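Long-range contact in lectin (PDB 6LI7), which binds sugars, among them N-acetylgalactosamine, at a site beside a bound calcium ion: residues A40-F45 against Y283-L288. Numbering follows the deposited sequence.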
# COMPACT_ATOMS: atom_id res chain seq x y z
N ALA A 40 13.17 -7.24 -11.44
CA ALA A 40 12.27 -6.04 -11.38
C ALA A 40 13.07 -4.86 -10.80
O ALA A 40 13.81 -5.08 -9.81
CB ALA A 40 11.06 -6.38 -10.54
N THR A 41 12.94 -3.67 -11.37
CA THR A 41 13.54 -2.43 -10.82
C THR A 41 12.48 -1.39 -10.46
O THR A 41 11.32 -1.56 -10.76
CB THR A 41 14.51 -1.85 -11.85
OG1 THR A 41 13.71 -1.61 -13.01
CG2 THR A 41 15.67 -2.78 -12.12
N PRO A 42 12.80 -0.26 -9.79
CA PRO A 42 11.77 0.70 -9.38
C PRO A 42 10.96 1.15 -10.60
O PRO A 42 11.52 1.27 -11.69
CB PRO A 42 12.59 1.87 -8.84
CG PRO A 42 13.81 1.18 -8.26
CD PRO A 42 14.15 0.15 -9.33
N SER A 43 9.66 1.37 -10.38
CA SER A 43 8.73 1.77 -11.46
C SER A 43 7.62 2.67 -10.91
O SER A 43 7.38 2.74 -9.69
CB SER A 43 8.19 0.56 -12.18
OG SER A 43 7.50 -0.30 -11.29
N GLN A 44 6.94 3.34 -11.82
CA GLN A 44 5.66 4.00 -11.47
C GLN A 44 4.73 2.98 -10.81
O GLN A 44 4.62 1.87 -11.29
CB GLN A 44 5.02 4.61 -12.71
CG GLN A 44 3.67 5.26 -12.40
CD GLN A 44 3.08 5.87 -13.63
OE1 GLN A 44 3.74 6.52 -14.42
NE2 GLN A 44 1.81 5.65 -13.82
N PHE A 45 4.04 3.35 -9.74
CA PHE A 45 3.12 2.45 -9.00
C PHE A 45 2.02 1.98 -9.95
O PHE A 45 1.47 2.76 -10.66
CB PHE A 45 2.53 3.23 -7.82
CG PHE A 45 1.47 2.44 -7.12
CD1 PHE A 45 1.81 1.39 -6.29
CD2 PHE A 45 0.12 2.73 -7.31
CE1 PHE A 45 0.84 0.63 -5.66
CE2 PHE A 45 -0.85 1.96 -6.70
CZ PHE A 45 -0.50 0.92 -5.87
N TYR A 283 5.41 5.38 -6.52
CA TYR A 283 6.42 4.45 -7.08
C TYR A 283 6.42 3.15 -6.28
O TYR A 283 6.09 3.14 -5.07
CB TYR A 283 7.81 5.09 -7.07
CG TYR A 283 7.93 6.41 -7.78
CD1 TYR A 283 8.22 6.47 -9.13
CD2 TYR A 283 7.80 7.60 -7.09
CE1 TYR A 283 8.31 7.69 -9.78
CE2 TYR A 283 7.93 8.83 -7.72
CZ TYR A 283 8.17 8.87 -9.08
OH TYR A 283 8.33 10.08 -9.69
N THR A 284 6.79 2.08 -6.96
CA THR A 284 7.02 0.75 -6.36
C THR A 284 8.52 0.49 -6.45
O THR A 284 9.11 0.76 -7.50
CB THR A 284 6.23 -0.33 -7.11
OG1 THR A 284 4.87 -0.08 -6.78
CG2 THR A 284 6.56 -1.74 -6.65
N ILE A 285 9.11 0.06 -5.34
CA ILE A 285 10.53 -0.39 -5.26
C ILE A 285 10.46 -1.87 -4.90
O ILE A 285 10.17 -2.25 -3.77
CB ILE A 285 11.31 0.49 -4.26
CG1 ILE A 285 11.23 1.95 -4.71
CG2 ILE A 285 12.78 0.01 -4.17
CD1 ILE A 285 11.36 2.84 -3.58
N PRO A 286 10.52 -2.75 -5.90
CA PRO A 286 10.28 -4.18 -5.68
C PRO A 286 11.57 -4.92 -5.26
O PRO A 286 11.52 -6.10 -4.94
CB PRO A 286 9.88 -4.59 -7.09
CG PRO A 286 10.83 -3.79 -7.95
CD PRO A 286 10.86 -2.43 -7.29
N ASN A 287 12.71 -4.21 -5.26
CA ASN A 287 14.04 -4.85 -5.04
C ASN A 287 14.76 -4.19 -3.85
O ASN A 287 15.91 -3.82 -4.04
CB ASN A 287 14.90 -4.72 -6.30
CG ASN A 287 15.09 -3.28 -6.75
OD1 ASN A 287 14.32 -2.38 -6.38
ND2 ASN A 287 16.04 -3.06 -7.65
N LEU A 288 14.10 -3.98 -2.71
CA LEU A 288 14.79 -3.34 -1.56
C LEU A 288 16.01 -4.20 -1.14
O LEU A 288 15.95 -5.43 -1.22
CB LEU A 288 13.86 -3.21 -0.37
CG LEU A 288 12.76 -2.15 -0.47
CD1 LEU A 288 11.89 -2.25 0.77
CD2 LEU A 288 13.35 -0.76 -0.60
O HOH W 1 16.66 -5.60 -9.36
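Ser43 O accepts the backbone N-H of Thr284 at 2.9 Å, and the CA-H of Tyr283 adds a weaker contact to the same oxygen at 3.3 Å. The return bond, Ser43 N to Thr284 O at 3.0 Å, is nearly as straight (162° at the hydrogen, against 166°). This reciprocal pair identifies an antiparallel hydrogen-bonded pair, next to which Gln44 and Tyr283 form the non-hydrogen-bonded one. Pro42, which has no N-H, still leans on Thr284 O through its CA (3.3 Å).

Ser43 and Thr284 direct their side chains to the same face of the sheet. With its hydroxyl anti to the carbonyl carbon (chi1 -70°), Thr284 brings OG1 to the edge of the Phe45 ring, 3.4 Å from CD1 and near the ring plane.

Beyond the strand pairing, Pro286 CG makes an apolar contact with Ala40 CB at 3.7 Å; separately, the proline ring is in van der Waals contact with the Thr41 carbonyl oxygen. The side chains of Asn287 and Pro42 cross at about a right angle, with Asn287 OD1 3.9 Å from Pro42 CD, while one water, accepting from Asn287 ND2 and donating to Ala40 O (2.9 Å), bridges the segments.

Away from the sugar and calcium sites, this packing adds the N-terminal segment, as strand 43-44, to one edge (within this chain) of a five-stranded antiparallel sheet whose other strands come from residues 249-325. Its neighbour 281-285 pairs in turn with strand 249-259 through Tyr283-Val254 and Ile285-Ala252 backbone bonds, and Tyr283 OH is hydrogen-bonded to Tyr262 OH on strand 261-266 of the seven-stranded sheet.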